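Local coordinates for proto-oncogene tyrosine-protein kinase receptor Ret (Danio rerio, PDB 7AMK) that acts as a receptor tyrosine kinase whose extracellular cadherin-like domains probably take part in recognising GDNF bound to its co-receptor GFR alpha 1, at residues A[10-13]-A[14-18]; A[152-155]-A[156-159]. The protein carries 4 engineered substitutions. All coordinates share one frame; numbering follows the deposited sequence.

Contact 1 (A[10-13]-A[14-18]); sequences ENIY and VGQQQ
A type II beta turn from Tyr13 to Gln16 follows on from strand 7-14 of the first cadherin-like domain. Gln16 N bonds back to Tyr13 O at 3.2 Å, and the donor stands well above the carbonyl plane. Gly15 takes the third position with a positive phi of 84°, where a CB would jam against the carbonyl oxygen of Val14. The side chain of Gln16 adds a second bond across the turn. Its chain runs extended beyond CG and brings Gln16 OE1 to 2.9 Å from Tyr13 N. That bond is fairly straight, with an N-H...O angle of 160°, and the donor lies almost in line with the amide C=O. Tyr13 is thus gripped through both its N-H and its carbonyl by one residue. Gln16 OE1 also rests 3.4 Å from Ile12 CA and sits at the edge of the Tyr13 ring, 4.0 Å from Tyr13 CD2. Ring and amide planes are 39° apart. Around the turn, Ile12 pairs through its backbone with Ser112 and Ile114 of strand 106-114, and Gly15 with Leu66. Gln16 also packs on Leu22 of strand 21-24.

Contact 2 (A[152-155]-A[156-159]); sequences LRRF and THMS
Arg154 and His157 lie side by side and point the same way where the loop 152-155 enters a short helix. From Arg154 CB, 3.9 Å from His157 ND1, the chain bends at chi3 (52°). The bend carries the guanidinium alongside the imidazole. Arg154 NE lies 3.6 Å from His157 ND1, and Arg154 CZ is 3.2 Å from His157 CE1. At the tip, Arg154 NH2 comes within 3.0 Å of His157 CE1, a close approach. CE1 stands over one guanidinium face, offset toward its rim, and the two planes are 50° apart, so this is not a parallel stack. The polar end is held elsewhere: NH1 by Thr128 O and Glu133, with Glu10 as second carboxylate. A leucine in place of Arg154 would probably leave Glu10 and Glu133 without their positive mate and uncover one side of the His157 ring. The carbonyl of Arg154 works separately. Arg154 O accepts Met158 N at 3.2 Å, with the donor almost in line with the C=O, and a weak bond from His157 N. Met158 reaches back toward Arg153 CG, but it is poorly ordered and the detail is doubtful. The i to i+4 bond from Met158 N to Arg154 O is that of a helical turn, here in the region of the weakly bonded helix 155-160 of the second cadherin-like domain.

In the fold
Both contacts are local and partly buried, contact 1 at a turn after a strand, contact 2 where a loop runs into a helix. Contact 1 belongs to the first cadherin-like domain, contact 2 to the second. An amide oxygen aimed at backbone N-H dominates the first, whereas the second combines helical backbone bonds with a charged group laid against a ring. Their centres are about 12 Å apart, and they meet directly across the two domains. Glu10 OE2 forms a salt bridge with Arg154 NH2 at 3.1 Å, and Gln16 NE2 packs on Thr156 CG2. The strand 21-24 touches both, through Gln16 and Phe155 among others.

Contact 1 (A[10-13]-A[14-18])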
loop_
_atom_site.group_PDB
_atom_site.type_symbol
_atom_site.label_atom_id
_atom_site.label_comp_id
_atom_site.label_asym_id
_atom_site.label_seq_id
_atom_site.Cartn_x
_atom_site.Cartn_y
_atom_site.Cartn_z
ATOM N N GLU A 10 -10.140 0.161 -55.312
ATOM C CA GLU A 10 -11.008 0.132 -56.475
ATOM C C GLU A 10 -10.658 -1.095 -57.300
ATOM O O GLU A 10 -9.617 -1.726 -57.099
ATOM C CB GLU A 10 -10.887 1.408 -57.318
ATOM C CG GLU A 10 -12.023 2.420 -57.108
ATOM C CD GLU A 10 -13.401 1.913 -57.582
ATOM O OE1 GLU A 10 -13.517 0.762 -58.085
ATOM O OE2 GLU A 10 -14.376 2.679 -57.451
ATOM N N ASN A 11 -11.569 -1.441 -58.200
ATOM C CA ASN A 11 -11.354 -2.488 -59.182
ATOM C C ASN A 11 -10.975 -1.860 -60.516
ATOM O O ASN A 11 -11.433 -0.765 -60.861
ATOM C CB ASN A 11 -12.618 -3.335 -59.353
ATOM C CG ASN A 11 -13.153 -3.833 -58.034
ATOM O OD1 ASN A 11 -12.406 -4.368 -57.220
ATOM N ND2 ASN A 11 -14.445 -3.636 -57.803
ATOM N N ILE A 12 -10.128 -2.557 -61.253
ATOM C CA ILE A 12 -9.799 -2.182 -62.619
ATOM C C ILE A 12 -9.991 -3.426 -63.472
ATOM O O ILE A 12 -9.833 -4.563 -63.008
ATOM C CB ILE A 12 -8.357 -1.616 -62.759
ATOM C CG1 ILE A 12 -7.321 -2.594 -62.205
ATOM C CG2 ILE A 12 -8.235 -0.247 -62.095
ATOM C CD1 ILE A 12 -5.882 -2.107 -62.369
ATOM N N TYR A 13 -10.341 -3.201 -64.728
ATOM C CA TYR A 13 -10.720 -4.269 -65.628
ATOM C C TYR A 13 -9.855 -4.252 -66.876
ATOM O O TYR A 13 -9.353 -3.202 -67.285
ATOM C CB TYR A 13 -12.195 -4.151 -66.038
ATOM C CG TYR A 13 -13.125 -4.249 -64.876
ATOM C CD1 TYR A 13 -13.611 -5.482 -64.468
ATOM C CD2 TYR A 13 -13.522 -3.118 -64.177
ATOM C CE1 TYR A 13 -14.472 -5.588 -63.395
ATOM C CE2 TYR A 13 -14.391 -3.215 -63.094
ATOM C CZ TYR A 13 -14.857 -4.458 -62.716
ATOM O OH TYR A 13 -15.714 -4.595 -61.654
ATOM N N VAL A 14 -9.699 -5.441 -67.476
ATOM C CA VAL A 14 -9.178 -5.545 -68.838
ATOM C C VAL A 14 -10.061 -4.719 -69.763
ATOM O O VAL A 14 -11.292 -4.684 -69.615
ATOM C CB VAL A 14 -9.115 -7.022 -69.283
ATOM C CG1 VAL A 14 -8.507 -7.180 -70.705
ATOM C CG2 VAL A 14 -8.330 -7.856 -68.265
ATOM N N GLY A 15 -9.433 -4.028 -70.714
ATOM C CA GLY A 15 -10.145 -3.178 -71.641
ATOM C C GLY A 15 -10.441 -1.774 -71.145
ATOM O O GLY A 15 -10.754 -0.900 -71.958
ATOM N N GLN A 16 -10.364 -1.525 -69.844
ATOM C CA GLN A 16 -10.430 -0.153 -69.366
ATOM C C GLN A 16 -9.409 0.711 -70.093
ATOM O O GLN A 16 -8.241 0.333 -70.233
ATOM C CB GLN A 16 -10.181 -0.097 -67.875
ATOM C CG GLN A 16 -11.048 0.909 -67.228
ATOM C CD GLN A 16 -11.209 0.665 -65.781
ATOM O OE1 GLN A 16 -10.855 -0.398 -65.273
ATOM N NE2 GLN A 16 -11.733 1.657 -65.079
ATOM N N GLN A 17 -9.855 1.901 -70.504
ATOM C CA GLN A 17 -9.178 2.729 -71.495
ATOM C C GLN A 17 -8.166 3.686 -70.869
ATOM O O GLN A 17 -8.371 4.215 -69.773
ATOM C CB GLN A 17 -10.205 3.543 -72.293
ATOM C CG GLN A 17 -11.217 2.719 -73.066
ATOM C CD GLN A 17 -12.011 3.550 -74.070
ATOM O OE1 GLN A 17 -11.556 3.801 -75.192
ATOM N NE2 GLN A 17 -13.205 3.979 -73.668
ATOM N N GLN A 18 -7.077 3.920 -71.607
ATOM C CA GLN A 18 -6.127 4.980 -71.290
ATOM C C GLN A 18 -6.851 6.303 -71.063
ATOM O O GLN A 18 -7.719 6.699 -71.845
ATOM C CB GLN A 18 -5.114 5.121 -72.442
ATOM C CG GLN A 18 -4.041 6.201 -72.282
ATOM C CD GLN A 18 -3.191 6.376 -73.548
ATOM O OE1 GLN A 18 -3.600 7.051 -74.497
ATOM N NE2 GLN A 18 -2.007 5.760 -73.566
#

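Contact 2 (A[152-155]-A[156-159])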
loop_
_atom_site.group_PDB
_atom_site.type_symbol
_atom_site.label_atom_id
_atom_site.label_comp_id
_atom_site.label_asym_id
_atom_site.label_seq_id
_atom_site.Cartn_x
_atom_site.Cartn_y
_atom_site.Cartn_z
ATOM N N LEU A 152 -17.058 11.506 -53.632
ATOM C CA LEU A 152 -18.160 10.552 -53.556
ATOM C C LEU A 152 -18.466 9.832 -54.876
ATOM O O LEU A 152 -18.999 8.720 -54.842
ATOM C CB LEU A 152 -19.425 11.269 -53.048
ATOM C CG LEU A 152 -19.395 11.628 -51.560
ATOM C CD1 LEU A 152 -20.699 12.269 -51.088
ATOM C CD2 LEU A 152 -19.068 10.383 -50.738
ATOM N N ARG A 153 -18.171 10.419 -56.035
ATOM C CA ARG A 153 -18.428 9.735 -57.306
ATOM C C ARG A 153 -17.544 8.499 -57.470
ATOM O O ARG A 153 -16.336 8.549 -57.241
ATOM C CB ARG A 153 -18.175 10.665 -58.495
ATOM C CG ARG A 153 -19.274 11.666 -58.794
ATOM C CD ARG A 153 -18.835 12.732 -59.816
ATOM N NE ARG A 153 -17.692 13.520 -59.338
ATOM C CZ ARG A 153 -17.204 14.588 -59.963
ATOM N NH1 ARG A 153 -17.746 15.039 -61.079
ATOM N NH2 ARG A 153 -16.142 15.223 -59.452
ATOM N N ARG A 154 -18.140 7.394 -57.918
ATOM C CA ARG A 154 -17.352 6.226 -58.310
ATOM C C ARG A 154 -16.968 6.418 -59.773
ATOM O O ARG A 154 -17.727 6.108 -60.683
ATOM C CB ARG A 154 -18.115 4.932 -58.059
ATOM C CG ARG A 154 -18.501 4.740 -56.579
ATOM C CD ARG A 154 -18.666 3.261 -56.228
ATOM N NE ARG A 154 -17.514 2.435 -56.603
ATOM C CZ ARG A 154 -17.475 1.115 -56.465
ATOM N NH1 ARG A 154 -18.510 0.444 -55.987
ATOM N NH2 ARG A 154 -16.373 0.453 -56.816
ATOM N N PHE A 155 -15.769 6.969 -59.993
ATOM C CA PHE A 155 -15.316 7.309 -61.344
ATOM C C PHE A 155 -15.469 6.146 -62.319
ATOM O O PHE A 155 -15.940 6.335 -63.445
ATOM C CB PHE A 155 -13.863 7.784 -61.297
ATOM C CG PHE A 155 -13.692 9.165 -60.686
ATOM C CD1 PHE A 155 -14.780 9.996 -60.514
ATOM C CD2 PHE A 155 -12.439 9.632 -60.320
ATOM C CE1 PHE A 155 -14.623 11.262 -59.960
ATOM C CE2 PHE A 155 -12.270 10.893 -59.788
ATOM C CZ PHE A 155 -13.362 11.708 -59.599
ATOM N N THR A 156 -15.102 4.930 -61.905
ATOM C CA THR A 156 -15.129 3.796 -62.831
ATOM C C THR A 156 -16.554 3.461 -63.274
ATOM O O THR A 156 -16.792 3.116 -64.441
ATOM C CB THR A 156 -14.455 2.579 -62.184
ATOM O OG1 THR A 156 -15.011 2.352 -60.881
ATOM C CG2 THR A 156 -12.941 2.819 -62.040
ATOM N N HIS A 157 -17.518 3.580 -62.368
ATOM C CA HIS A 157 -18.874 3.146 -62.670
ATOM C C HIS A 157 -19.675 4.178 -63.452
ATOM O O HIS A 157 -20.577 3.808 -64.213
ATOM C CB HIS A 157 -19.579 2.782 -61.375
ATOM C CG HIS A 157 -19.017 1.555 -60.732
ATOM N ND1 HIS A 157 -17.810 1.551 -60.064
ATOM C CD2 HIS A 157 -19.469 0.279 -60.701
ATOM C CE1 HIS A 157 -17.561 0.333 -59.618
ATOM N NE2 HIS A 157 -18.555 -0.458 -59.990
ATOM N N MET A 158 -19.368 5.464 -63.305
ATOM C CA MET A 158 -20.079 6.447 -64.111
ATOM C C MET A 158 -19.690 6.356 -65.584
ATOM O O MET A 158 -20.439 6.836 -66.443
ATOM C CB MET A 158 -19.849 7.853 -63.541
ATOM C CG MET A 158 -20.455 8.026 -62.126
ATOM S SD MET A 158 -20.051 9.553 -61.232
ATOM C CE MET A 158 -20.936 10.790 -62.178
ATOM N N SER A 159 -18.551 5.728 -65.896
ATOM C CA SER A 159 -18.210 5.412 -67.284
ATOM C C SER A 159 -18.949 4.176 -67.799
ATOM O O SER A 159 -19.195 4.053 -69.006
ATOM C CB SER A 159 -16.703 5.193 -67.419
ATOM O OG SER A 159 -16.410 4.519 -68.641
#